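Local coordinates for succinate-semialdehyde dehydrogenase (Synechococcus sp., PDB 4ITA), which probably catalyses the NADP-dependent oxidation of succinic semialdehyde to succinate, as a member of the aldehyde dehydrogenase family, at residues G233-V238 with F387-S392; A267-L272 with V366-T371; F240-L245 with A393-P398; A248-T253 with H285-S290; L272-A277 with T371-D376. All coordinates share one frame; numbering follows the deposited sequence.

Interaction 1: residues G233-V238 with F387-S392; sequences GSDPFV and FGLGAS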
# COMPACT_ATOMS: atom_id res chain seq x y z
N GLY A 233 11.68 -12.21 -9.63
CA GLY A 233 12.14 -11.39 -10.73
C GLY A 233 12.85 -12.20 -11.80
O GLY A 233 13.14 -13.38 -11.62
N SER A 234 13.11 -11.56 -12.93
CA SER A 234 14.01 -12.13 -13.93
C SER A 234 14.95 -11.01 -14.32
O SER A 234 14.92 -10.49 -15.45
CB SER A 234 13.23 -12.67 -15.13
OG SER A 234 14.12 -13.31 -16.04
N ASP A 235 15.79 -10.62 -13.37
CA ASP A 235 16.55 -9.39 -13.49
C ASP A 235 17.54 -9.45 -14.64
O ASP A 235 18.24 -10.45 -14.81
CB ASP A 235 17.31 -9.10 -12.20
CG ASP A 235 16.41 -8.76 -11.02
OD1 ASP A 235 15.17 -8.83 -11.12
OD2 ASP A 235 17.00 -8.40 -9.98
N PRO A 236 17.63 -8.37 -15.42
CA PRO A 236 18.65 -8.30 -16.48
C PRO A 236 20.01 -7.91 -15.91
O PRO A 236 20.12 -7.23 -14.88
CB PRO A 236 18.11 -7.18 -17.37
CG PRO A 236 17.40 -6.28 -16.42
CD PRO A 236 16.77 -7.18 -15.41
N PHE A 237 21.06 -8.39 -16.58
CA PHE A 237 22.43 -8.04 -16.29
C PHE A 237 23.00 -7.62 -17.64
O PHE A 237 23.30 -8.47 -18.49
CB PHE A 237 23.16 -9.26 -15.71
CG PHE A 237 24.51 -8.97 -15.09
CD1 PHE A 237 25.66 -8.99 -15.87
CD2 PHE A 237 24.63 -8.73 -13.73
CE1 PHE A 237 26.90 -8.75 -15.30
CE2 PHE A 237 25.87 -8.48 -13.16
CZ PHE A 237 27.01 -8.50 -13.94
N VAL A 238 23.06 -6.31 -17.86
CA VAL A 238 23.37 -5.75 -19.17
C VAL A 238 24.83 -5.34 -19.21
O VAL A 238 25.30 -4.63 -18.32
CB VAL A 238 22.48 -4.53 -19.46
CG1 VAL A 238 22.72 -4.05 -20.88
CG2 VAL A 238 21.00 -4.86 -19.27
N PHE A 387 8.03 -9.24 -14.90
CA PHE A 387 8.60 -8.85 -13.62
C PHE A 387 9.29 -7.50 -13.71
O PHE A 387 9.43 -6.92 -14.79
CB PHE A 387 9.62 -9.91 -13.16
CG PHE A 387 9.13 -11.32 -13.30
CD1 PHE A 387 8.16 -11.82 -12.45
CD2 PHE A 387 9.64 -12.15 -14.29
CE1 PHE A 387 7.70 -13.13 -12.59
CE2 PHE A 387 9.20 -13.46 -14.42
CZ PHE A 387 8.23 -13.95 -13.57
N GLY A 388 9.72 -6.99 -12.57
CA GLY A 388 10.42 -5.72 -12.52
C GLY A 388 11.04 -5.46 -11.17
O GLY A 388 10.73 -4.46 -10.52
N LEU A 389 11.90 -6.37 -10.73
CA LEU A 389 12.47 -6.28 -9.40
C LEU A 389 13.78 -5.48 -9.42
O LEU A 389 13.79 -4.30 -9.08
CB LEU A 389 12.65 -7.67 -8.79
CG LEU A 389 13.06 -7.67 -7.32
CD1 LEU A 389 12.15 -6.79 -6.45
CD2 LEU A 389 13.06 -9.10 -6.82
N GLY A 390 14.87 -6.11 -9.85
CA GLY A 390 16.14 -5.42 -9.97
C GLY A 390 16.68 -5.40 -11.39
O GLY A 390 16.14 -6.05 -12.29
N ALA A 391 17.74 -4.64 -11.59
CA ALA A 391 18.41 -4.57 -12.89
C ALA A 391 19.83 -4.11 -12.67
O ALA A 391 20.07 -3.21 -11.85
CB ALA A 391 17.67 -3.61 -13.82
N SER A 392 20.77 -4.72 -13.39
CA SER A 392 22.17 -4.33 -13.32
C SER A 392 22.68 -4.01 -14.72
O SER A 392 22.39 -4.75 -15.66
CB SER A 392 22.98 -5.48 -12.71
OG SER A 392 24.37 -5.20 -12.67
O HOH W 1 12.93 -8.64 -12.55
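The F237 ring meets the S392 hydroxyl obliquely, CE2 lying 3.6 Å from S392 OG, and the ring also meets the rings of W394 and F270. The F387 ring likewise takes S234 CB obliquely, at 3.7 Å from its CD2. Two neighbouring parallel strands, 235-239 and 390-394, meet here in the mixed sheet of the aldehyde dehydrogenase catalytic domain. Their short segments run 9° apart. P236 O accepts from S392 N, and S392 O accepts from V238 N at 2.8 Å, so the two bonds bracket F237. Beside them, P236 CG packs on A391 CB. S392 OG is hydrogen-bonded to G417 O and to W394 NE1.

Before the strands pair fully, the carboxylate of D235 takes over from the backbone. Its CG stands anti to the carbonyl carbon (chi1 -68°), which turns the group onto G390. G390 N donates to D235 OD1 at 3.0 Å, from well above the carboxylate plane. L389, whose side chain lies about 4 Å from the bound NADPH, comes just before this bond. A water ties the ends together: it donates to D235 OD1 at 2.7 Å and accepts from S234 N and L389 N.

Interaction 2: residues A267-L272 with V366-T371; sequences AKRFIL and VAMVFT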
# COMPACT_ATOMS: atom_id res chain seq x y z
N ALA A 267 21.06 -12.33 -11.03
CA ALA A 267 21.18 -11.99 -12.45
C ALA A 267 20.66 -13.19 -13.24
O ALA A 267 21.30 -14.25 -13.23
CB ALA A 267 22.62 -11.71 -12.80
N LYS A 268 19.52 -13.05 -13.90
CA LYS A 268 18.91 -14.19 -14.59
C LYS A 268 19.04 -14.14 -16.12
O LYS A 268 19.16 -15.18 -16.77
CB LYS A 268 17.45 -14.38 -14.16
CG LYS A 268 17.29 -14.56 -12.65
CD LYS A 268 16.03 -15.34 -12.27
CE LYS A 268 15.97 -15.60 -10.75
NZ LYS A 268 15.34 -14.47 -9.97
N ARG A 269 19.02 -12.93 -16.68
CA ARG A 269 19.12 -12.74 -18.12
C ARG A 269 20.29 -11.82 -18.42
O ARG A 269 20.26 -10.63 -18.09
CB ARG A 269 17.81 -12.17 -18.69
CG ARG A 269 16.61 -13.13 -18.55
CD ARG A 269 15.28 -12.51 -19.03
NE ARG A 269 15.07 -11.26 -18.31
CZ ARG A 269 14.88 -10.07 -18.87
NH1 ARG A 269 14.73 -9.94 -20.18
NH2 ARG A 269 14.80 -9.01 -18.08
N PHE A 270 21.33 -12.38 -19.04
CA PHE A 270 22.52 -11.63 -19.41
C PHE A 270 22.32 -11.08 -20.80
O PHE A 270 22.07 -11.83 -21.75
CB PHE A 270 23.75 -12.54 -19.35
CG PHE A 270 24.14 -12.91 -17.95
CD1 PHE A 270 23.43 -13.88 -17.24
CD2 PHE A 270 25.19 -12.27 -17.32
CE1 PHE A 270 23.78 -14.19 -15.94
CE2 PHE A 270 25.55 -12.58 -16.02
CZ PHE A 270 24.84 -13.55 -15.33
N ILE A 271 22.39 -9.76 -20.90
CA ILE A 271 22.12 -9.04 -22.14
C ILE A 271 23.40 -8.36 -22.58
O ILE A 271 23.86 -7.41 -21.96
CB ILE A 271 20.95 -8.06 -21.95
CG1 ILE A 271 19.68 -8.84 -21.61
CG2 ILE A 271 20.76 -7.21 -23.20
CD1 ILE A 271 18.52 -7.99 -21.11
N LEU A 272 24.01 -8.91 -23.63
CA LEU A 272 25.38 -8.55 -24.00
C LEU A 272 25.43 -7.77 -25.29
O LEU A 272 24.90 -8.21 -26.31
CB LEU A 272 26.21 -9.83 -24.16
CG LEU A 272 26.09 -10.85 -23.02
CD1 LEU A 272 26.98 -12.06 -23.31
CD2 LEU A 272 26.46 -10.22 -21.70
N VAL A 366 20.90 -21.01 -13.51
CA VAL A 366 20.73 -21.19 -14.95
C VAL A 366 20.64 -19.82 -15.60
O VAL A 366 19.66 -19.09 -15.39
CB VAL A 366 19.46 -22.01 -15.27
CG1 VAL A 366 19.28 -22.19 -16.79
CG2 VAL A 366 19.51 -23.36 -14.57
N ALA A 367 21.65 -19.45 -16.38
CA ALA A 367 21.69 -18.14 -17.02
C ALA A 367 21.14 -18.22 -18.43
O ALA A 367 21.52 -19.11 -19.19
CB ALA A 367 23.11 -17.63 -17.07
N MET A 368 20.23 -17.30 -18.78
CA MET A 368 19.84 -17.10 -20.18
C MET A 368 20.70 -15.98 -20.75
O MET A 368 20.89 -14.95 -20.10
CB MET A 368 18.35 -16.73 -20.29
CG MET A 368 17.36 -17.83 -19.88
SD MET A 368 15.58 -17.45 -20.17
CE MET A 368 15.14 -16.68 -18.60
N VAL A 369 21.23 -16.16 -21.96
CA VAL A 369 22.12 -15.16 -22.55
C VAL A 369 21.56 -14.66 -23.88
O VAL A 369 21.04 -15.45 -24.68
CB VAL A 369 23.55 -15.73 -22.76
CG1 VAL A 369 24.48 -14.66 -23.33
CG2 VAL A 369 24.09 -16.26 -21.45
N PHE A 370 21.65 -13.35 -24.08
CA PHE A 370 21.14 -12.69 -25.27
C PHE A 370 22.19 -11.72 -25.80
O PHE A 370 23.00 -11.21 -25.04
CB PHE A 370 19.89 -11.88 -24.92
CG PHE A 370 18.85 -12.68 -24.22
CD1 PHE A 370 17.85 -13.31 -24.94
CD2 PHE A 370 18.87 -12.81 -22.83
CE1 PHE A 370 16.88 -14.06 -24.29
CE2 PHE A 370 17.91 -13.57 -22.18
CZ PHE A 370 16.92 -14.19 -22.91
N THR A 371 22.15 -11.46 -27.11
CA THR A 371 23.01 -10.45 -27.71
C THR A 371 22.15 -9.32 -28.28
O THR A 371 21.10 -9.57 -28.87
CB THR A 371 23.91 -11.04 -28.80
OG1 THR A 371 24.73 -12.07 -28.23
CG2 THR A 371 24.81 -9.99 -29.41
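F370 and R269 meet on one face of a parallel strand pair. F370 CE2 lies 3.8 Å from R269 CB, the ring meeting it obliquely, as it does I271 CG1. F270 O lies at the edge of the F370 ring, near its plane. M368 joins them on this face. Its chain bends at the sulfur (chi3 -90°) and brings CE to 3.8 Å from R269 CG. On the face of F270 and L272, F270 CE1 touches A367 CB at 3.7 Å, and L272 CD1 meets V369 CG1 at 3.6 Å. M368 O lies in the plane of the F270 ring, at its edge.

An alanine in place of F370 would probably open a gap beside R269 and I271 and let the arginine's aliphatic chain shift.

Four backbone bonds set this register. M368 N donates to K268 O, F270 N to M368 O at 2.8 Å, F370 N to F270 O at 2.8 Å, and L272 N to F370 O. Further out, the guanidinium of R269 is held by S234 O, L381 O and A382 O. K268 turns its NZ to E361, G233 O and S263 O.

The pair lies inside the seven-stranded mixed sheet. Strand 235-239 flanks 267-273, and strand 346-349 flanks 366-372. Helices 245-257 and 274-289 pack on the side of F270 and L272.

Interaction 3: residues F240-L245 with A393-P398; sequences FPSADL and AWTNDP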
# COMPACT_ATOMS: atom_id res chain seq x y z
N PHE A 240 27.80 -3.59 -21.55
CA PHE A 240 28.04 -2.77 -22.74
C PHE A 240 29.55 -2.58 -23.02
O PHE A 240 30.38 -2.95 -22.19
CB PHE A 240 27.24 -1.45 -22.64
CG PHE A 240 25.99 -1.48 -23.46
CD1 PHE A 240 25.16 -2.59 -23.44
CD2 PHE A 240 25.64 -0.41 -24.27
CE1 PHE A 240 24.01 -2.64 -24.20
CE2 PHE A 240 24.48 -0.45 -25.04
CZ PHE A 240 23.67 -1.57 -25.01
N PRO A 241 29.90 -2.05 -24.20
CA PRO A 241 31.30 -2.12 -24.62
C PRO A 241 32.33 -1.40 -23.74
O PRO A 241 33.50 -1.80 -23.75
CB PRO A 241 31.28 -1.51 -26.03
CG PRO A 241 29.89 -1.77 -26.52
CD PRO A 241 29.03 -1.59 -25.31
N SER A 242 31.92 -0.39 -22.98
CA SER A 242 32.87 0.32 -22.13
C SER A 242 32.99 -0.29 -20.74
O SER A 242 33.69 0.24 -19.88
CB SER A 242 32.49 1.80 -22.01
OG SER A 242 31.24 1.95 -21.36
N ALA A 243 32.32 -1.41 -20.51
CA ALA A 243 32.37 -2.07 -19.20
C ALA A 243 33.74 -2.67 -18.88
O ALA A 243 34.49 -3.03 -19.79
CB ALA A 243 31.31 -3.15 -19.12
N ASP A 244 34.05 -2.76 -17.59
CA ASP A 244 35.16 -3.59 -17.12
C ASP A 244 34.68 -5.03 -17.24
O ASP A 244 33.97 -5.53 -16.36
CB ASP A 244 35.51 -3.27 -15.67
CG ASP A 244 36.70 -4.09 -15.12
OD1 ASP A 244 37.02 -5.19 -15.63
OD2 ASP A 244 37.30 -3.63 -14.12
N LEU A 245 35.08 -5.69 -18.32
CA LEU A 245 34.54 -6.99 -18.68
C LEU A 245 34.87 -8.06 -17.64
O LEU A 245 34.00 -8.84 -17.26
CB LEU A 245 35.06 -7.44 -20.05
CG LEU A 245 34.05 -7.64 -21.19
CD1 LEU A 245 32.97 -6.56 -21.20
CD2 LEU A 245 34.78 -7.67 -22.52
N ALA A 393 23.42 -2.91 -14.86
CA ALA A 393 23.97 -2.52 -16.16
C ALA A 393 25.41 -2.04 -16.01
O ALA A 393 25.75 -1.35 -15.05
CB ALA A 393 23.11 -1.44 -16.82
N TRP A 394 26.23 -2.43 -16.98
CA TRP A 394 27.68 -2.23 -16.93
C TRP A 394 28.12 -1.38 -18.11
O TRP A 394 28.03 -1.80 -19.26
CB TRP A 394 28.40 -3.58 -16.88
CG TRP A 394 28.06 -4.31 -15.63
CD1 TRP A 394 26.85 -4.86 -15.30
CD2 TRP A 394 28.91 -4.51 -14.50
NE1 TRP A 394 26.90 -5.40 -14.05
CE2 TRP A 394 28.16 -5.21 -13.53
CE3 TRP A 394 30.24 -4.19 -14.22
CZ2 TRP A 394 28.70 -5.59 -12.30
CZ3 TRP A 394 30.77 -4.56 -13.00
CH2 TRP A 394 30.00 -5.26 -12.05
N THR A 395 28.57 -0.17 -17.79
CA THR A 395 28.99 0.79 -18.79
C THR A 395 29.66 1.94 -18.07
O THR A 395 29.31 2.26 -16.93
CB THR A 395 27.80 1.34 -19.61
OG1 THR A 395 28.24 2.47 -20.37
CG2 THR A 395 26.65 1.76 -18.70
N ASN A 396 30.63 2.55 -18.73
CA ASN A 396 31.30 3.71 -18.17
C ASN A 396 31.06 4.97 -18.98
O ASN A 396 31.76 5.98 -18.82
CB ASN A 396 32.78 3.41 -17.97
CG ASN A 396 33.00 2.44 -16.84
OD1 ASN A 396 32.79 2.79 -15.68
ND2 ASN A 396 33.38 1.22 -17.16
N ASP A 397 30.06 4.91 -19.85
CA ASP A 397 29.59 6.08 -20.58
C ASP A 397 28.48 6.75 -19.77
O ASP A 397 27.44 6.14 -19.53
CB ASP A 397 29.04 5.67 -21.95
CG ASP A 397 28.59 6.86 -22.77
OD1 ASP A 397 29.46 7.55 -23.35
OD2 ASP A 397 27.37 7.12 -22.84
N PRO A 398 28.69 8.00 -19.34
CA PRO A 398 27.70 8.65 -18.48
C PRO A 398 26.30 8.73 -19.10
O PRO A 398 25.31 8.54 -18.38
CB PRO A 398 28.28 10.05 -18.26
CG PRO A 398 29.76 9.87 -18.47
CD PRO A 398 29.87 8.86 -19.57
O HOH W 2 32.13 -1.45 -15.67
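S242 and N396 face each other with two hydrogen bonds between them. S242 OG sits between its own backbone N and carbonyl carbon, the crowded position (chi1 64°). From there it accepts from N396 N at 2.8 Å, in a nearly straight bond of 167°. The N396 side chain returns the grip. Its ND2 donates to S242 O at 2.9 Å, with that oxygen almost in the amide plane of N396, though the amide nitrogen is tilted from the plane of the S242 carbonyl. The ND2 bond holds the amide in its rotation, and the N396 N bond ties the backbone to S242. A water takes the N-H of D244 and has a weak bond from N396 ND2.

The T395 hydroxyl stands close by, OG1 being 3.2 Å from S242 OG. It points anti to its backbone N (chi1 168°) and accepts from D397 N at 3.1 Å, an ST turn. Its OG1 is also bonded to E400 OE1.

Apolar groups lie on the strand side of this polar pair. A243 CB rests on W394 CB at 3.7 Å. F240 CB lies 4.2 Å from T395 CB, while the F240 ring extends away to meet H273 and F404 edge-to-face. The W394 indole packs on E247, A248 and V251 of helix 245-257.

F240 N donates to W394 O at 2.9 Å, continuing the parallel pairing past the end of strand 235-239. A type I turn, F240 to A243, then leads to D244, the N-cap of helix 245-257. D397 is likewise the N-cap of helix 398-407. These are strand-to-helix connections at the C-terminal ends of parallel strands, as expected of an alpha/beta sheet.

Interaction 4: residues A248-T253 with H285-S290; sequences AVEVGT and HLKFAS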
# COMPACT_ATOMS: atom_id res chain seq x y z
N ALA A 248 32.77 -7.52 -14.60
CA ALA A 248 31.39 -7.88 -14.93
C ALA A 248 31.17 -9.40 -14.94
O ALA A 248 30.13 -9.87 -14.48
CB ALA A 248 30.96 -7.24 -16.25
N VAL A 249 32.13 -10.15 -15.46
CA VAL A 249 32.03 -11.62 -15.47
C VAL A 249 32.07 -12.20 -14.06
O VAL A 249 31.27 -13.08 -13.70
CB VAL A 249 33.16 -12.26 -16.31
CG1 VAL A 249 33.20 -13.77 -16.08
CG2 VAL A 249 32.98 -11.94 -17.78
N GLU A 250 33.02 -11.73 -13.26
CA GLU A 250 33.17 -12.20 -11.89
C GLU A 250 31.92 -11.90 -11.07
O GLU A 250 31.35 -12.77 -10.41
CB GLU A 250 34.39 -11.53 -11.24
CG GLU A 250 35.73 -12.01 -11.76
CD GLU A 250 36.06 -13.43 -11.31
OE1 GLU A 250 35.47 -13.88 -10.30
OE2 GLU A 250 36.90 -14.08 -11.96
N VAL A 251 31.48 -10.65 -11.14
CA VAL A 251 30.31 -10.22 -10.38
C VAL A 251 29.03 -10.87 -10.92
O VAL A 251 28.19 -11.32 -10.14
CB VAL A 251 30.21 -8.68 -10.37
CG1 VAL A 251 28.88 -8.23 -9.79
CG2 VAL A 251 31.38 -8.08 -9.58
N GLY A 252 28.90 -10.97 -12.24
CA GLY A 252 27.75 -11.62 -12.84
C GLY A 252 27.62 -13.08 -12.46
O GLY A 252 26.52 -13.59 -12.27
N THR A 253 28.76 -13.76 -12.35
CA THR A 253 28.76 -15.16 -11.94
C THR A 253 28.24 -15.28 -10.51
O THR A 253 27.40 -16.14 -10.24
CB THR A 253 30.15 -15.79 -12.08
OG1 THR A 253 30.52 -15.78 -13.47
CG2 THR A 253 30.14 -17.23 -11.57
N HIS A 285 31.19 -18.61 -19.35
CA HIS A 285 31.25 -20.06 -19.53
C HIS A 285 32.36 -20.66 -18.66
O HIS A 285 32.13 -21.59 -17.89
CB HIS A 285 31.49 -20.34 -21.02
CG HIS A 285 31.42 -21.78 -21.40
ND1 HIS A 285 31.59 -22.20 -22.70
CD2 HIS A 285 31.21 -22.91 -20.67
CE1 HIS A 285 31.48 -23.52 -22.76
NE2 HIS A 285 31.25 -23.97 -21.54
N LEU A 286 33.57 -20.11 -18.78
CA LEU A 286 34.70 -20.58 -17.99
C LEU A 286 34.47 -20.45 -16.48
O LEU A 286 34.79 -21.36 -15.72
CB LEU A 286 35.96 -19.81 -18.41
CG LEU A 286 36.44 -20.09 -19.84
CD1 LEU A 286 37.45 -19.04 -20.27
CD2 LEU A 286 37.04 -21.48 -19.94
N LYS A 287 33.91 -19.32 -16.05
CA LYS A 287 33.70 -19.11 -14.62
C LYS A 287 32.66 -20.10 -14.07
O LYS A 287 32.85 -20.71 -13.02
CB LYS A 287 33.28 -17.66 -14.34
CG LYS A 287 33.59 -17.19 -12.93
CD LYS A 287 35.10 -17.09 -12.70
CE LYS A 287 35.44 -16.95 -11.22
NZ LYS A 287 36.90 -17.13 -10.96
N PHE A 288 31.56 -20.29 -14.80
CA PHE A 288 30.53 -21.23 -14.37
C PHE A 288 31.09 -22.65 -14.33
O PHE A 288 30.77 -23.43 -13.42
CB PHE A 288 29.33 -21.21 -15.32
CG PHE A 288 28.31 -20.12 -15.06
CD1 PHE A 288 28.69 -18.82 -14.79
CD2 PHE A 288 26.95 -20.41 -15.17
CE1 PHE A 288 27.73 -17.82 -14.60
CE2 PHE A 288 26.00 -19.42 -14.97
CZ PHE A 288 26.39 -18.13 -14.69
N ALA A 289 31.93 -22.98 -15.31
CA ALA A 289 32.41 -24.35 -15.48
C ALA A 289 33.25 -24.84 -14.31
O ALA A 289 33.30 -26.04 -14.04
CB ALA A 289 33.20 -24.48 -16.79
N SER A 290 33.89 -23.92 -13.60
CA SER A 290 34.79 -24.30 -12.52
C SER A 290 34.26 -24.02 -11.11
O SER A 290 35.00 -24.11 -10.13
CB SER A 290 36.18 -23.70 -12.76
OG SER A 290 36.80 -24.35 -13.85
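Two helices on one side of the seven-stranded sheet, 245-257 and 274-289, pack together through T253, E250, K287 and F288. Their short segments cross at -42°, with axes 9.9 Å apart. T253 points at the other helix and is buried. Its OG1 lies 3.4 Å from K287 CG, and it also lies in the plane of the F288 ring, at the edge, 3.6 Å from CE1. The hydroxyl donates to V249 O at 2.8 Å, so its hydrogen is spent within its own helix. T253 N reaches the same oxygen from the opposite face of the carbonyl plane.

In the alpha/beta fold of this domain, helix 245-257 is the crossover from strand 235-239 to its parallel neighbour 267-273, and 274-289 follows 267-273. F288 bears on L331 and P345 as well.

At the more exposed end, K287 bends at chi2 (68°) and lies across the E250 chain at about a right angle. NZ reaches E250 OE2 at 3.2 Å, a salt bridge whose hydrogen bond is weak. An alanine in place of K287 would probably leave the E250 carboxylate without this mate and open a gap over T253. V249 CG1 lies 4.3 Å from K287 CB.

Interaction 5: residues L272-A277 with T371-D376; sequences LHEAIA and TVKDLD. With EDO (1,2-ethanediol), chain L.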
# COMPACT_ATOMS: atom_id res chain seq x y z
N LEU A 272 24.01 -8.91 -23.63
CA LEU A 272 25.38 -8.55 -24.00
C LEU A 272 25.43 -7.77 -25.29
O LEU A 272 24.90 -8.21 -26.31
CB LEU A 272 26.21 -9.83 -24.16
CG LEU A 272 26.09 -10.85 -23.02
CD1 LEU A 272 26.98 -12.06 -23.31
CD2 LEU A 272 26.46 -10.22 -21.70
N HIS A 273 26.07 -6.60 -25.26
CA HIS A 273 26.31 -5.87 -26.50
C HIS A 273 27.18 -6.71 -27.43
O HIS A 273 28.18 -7.30 -27.00
CB HIS A 273 26.99 -4.53 -26.21
CG HIS A 273 27.03 -3.62 -27.40
ND1 HIS A 273 27.83 -3.86 -28.49
CD2 HIS A 273 26.34 -2.49 -27.67
CE1 HIS A 273 27.65 -2.90 -29.38
NE2 HIS A 273 26.75 -2.06 -28.91
N GLU A 274 26.80 -6.78 -28.71
CA GLU A 274 27.50 -7.63 -29.67
C GLU A 274 29.01 -7.39 -29.75
O GLU A 274 29.77 -8.32 -30.04
CB GLU A 274 26.87 -7.52 -31.06
CG GLU A 274 26.87 -6.13 -31.66
CD GLU A 274 26.40 -6.13 -33.10
OE1 GLU A 274 26.54 -5.08 -33.76
OE2 GLU A 274 25.91 -7.18 -33.57
N ALA A 275 29.45 -6.17 -29.46
CA ALA A 275 30.88 -5.85 -29.55
C ALA A 275 31.71 -6.60 -28.51
O ALA A 275 32.91 -6.84 -28.72
CB ALA A 275 31.10 -4.35 -29.43
N ILE A 276 31.09 -6.97 -27.39
CA ILE A 276 31.82 -7.66 -26.33
C ILE A 276 31.26 -9.04 -26.00
O ILE A 276 31.76 -9.72 -25.11
CB ILE A 276 31.93 -6.78 -25.03
CG1 ILE A 276 30.55 -6.29 -24.55
CG2 ILE A 276 32.84 -5.59 -25.29
CD1 ILE A 276 29.70 -7.31 -23.81
N ALA A 277 30.22 -9.44 -26.72
CA ALA A 277 29.48 -10.65 -26.35
C ALA A 277 30.32 -11.92 -26.41
O ALA A 277 30.20 -12.78 -25.53
CB ALA A 277 28.25 -10.80 -27.22
N THR A 371 22.15 -11.46 -27.11
CA THR A 371 23.01 -10.45 -27.71
C THR A 371 22.15 -9.32 -28.28
O THR A 371 21.10 -9.57 -28.87
CB THR A 371 23.91 -11.04 -28.80
OG1 THR A 371 24.73 -12.07 -28.23
CG2 THR A 371 24.81 -9.99 -29.41
N VAL A 372 22.59 -8.08 -28.08
CA VAL A 372 21.89 -6.91 -28.61
C VAL A 372 22.86 -5.98 -29.34
O VAL A 372 24.07 -6.07 -29.16
CB VAL A 372 21.12 -6.15 -27.51
CG1 VAL A 372 20.03 -7.03 -26.91
CG2 VAL A 372 22.06 -5.67 -26.43
N LYS A 373 22.31 -5.09 -30.17
CA LYS A 373 23.12 -4.26 -31.05
C LYS A 373 23.32 -2.83 -30.57
O LYS A 373 24.25 -2.15 -31.01
CB LYS A 373 22.50 -4.21 -32.45
CG LYS A 373 22.66 -5.47 -33.26
CD LYS A 373 22.02 -5.29 -34.63
CE LYS A 373 21.93 -6.61 -35.38
NZ LYS A 373 23.28 -7.22 -35.56
N ASP A 374 22.43 -2.36 -29.71
CA ASP A 374 22.51 -0.98 -29.24
C ASP A 374 21.72 -0.79 -27.95
O ASP A 374 21.08 -1.72 -27.45
CB ASP A 374 22.06 0.02 -30.33
CG ASP A 374 20.64 -0.23 -30.83
OD1 ASP A 374 19.79 -0.74 -30.07
OD2 ASP A 374 20.36 0.13 -31.99
N LEU A 375 21.78 0.43 -27.44
CA LEU A 375 21.14 0.78 -26.18
C LEU A 375 19.61 0.59 -26.18
O LEU A 375 19.06 0.03 -25.23
CB LEU A 375 21.51 2.23 -25.84
CG LEU A 375 21.04 2.78 -24.51
CD1 LEU A 375 21.52 1.90 -23.39
CD2 LEU A 375 21.57 4.19 -24.33
N ASP A 376 18.94 1.04 -27.24
CA ASP A 376 17.49 0.91 -27.31
C ASP A 376 17.08 -0.56 -27.25
O ASP A 376 16.13 -0.93 -26.56
CB ASP A 376 16.91 1.55 -28.57
CG ASP A 376 16.86 3.07 -28.50
OD1 ASP A 376 17.21 3.63 -27.46
OD2 ASP A 376 16.46 3.70 -29.50
C1 EDO L . 18.27 2.69 -33.11
O1 EDO L . 18.45 1.93 -31.91
C2 EDO L . 17.30 3.83 -32.81
O2 EDO L . 16.15 3.30 -32.13
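The torsions of E274 and K373 bring their charged ends together, the chains crossing at a slant. E274 CG lies between the backbone N and carbonyl carbon (chi1 60°), and the chain is extended from there. K373 brings NZ to 3.3 Å from E274 OE2, a salt bridge with a weak hydrogen bond. Both residues are exposed, so solvent would probably weaken this pairing. E274 CB also touches T371 CG2 at 3.6 Å.

H273 CG stands anti to its backbone N (chi1 -169°), which folds the imidazole back over the start of its helix. ND1 accepts from A275 N at 3.0 Å, the donor lying near the ring plane in a bond of 169°. This is an N-cap, and it indicates that ND1 carries no proton. V372 O lies over one face of the ring, offset toward the rim. The ring also meets F240 edge-to-face.

The contact forms where two parallel strands of the alpha/beta sheet, 267-273 and 366-372, each turn into a helix. V372 N donates to L272 O at 2.9 Å, and E274 N to V372 O at 2.9 Å. The second bond reaches past the last residue of strand 267-273. V372 packs on Q377, A378 and L381 of helix 375-383.

D374 caps that helix, its OD1 taking Q377 N. An ethanediol, probably from the crystallisation liquor, bridges the two aspartates: O1 donates to D374 OD2 at 2.6 Å, and O2 to D376 OD2 at 2.7 Å.

Overall arrangement
Following the chain from the N terminus, the first of these contacts is reached at strand 235-239, whose start pairs with 387-392 in interaction 1. This closes a loop of 148 residues. The turn after that strand meets 393-398 in interaction 3, which crosses interaction 1 along the chain and continues the same strand pairing. Helix 245-257 then packs on helix 274-289 in interaction 4. Strand 267-273 pairs with 366-372 in interaction 2, and interaction 5 carries that pair into its helices, sharing L272 and T371. Interactions 2, 4 and 5 all nest inside the loops of interactions 1 and 3, and cross one another. F237 touches F270 and G252, linking interaction 1 to interactions 2 and 4.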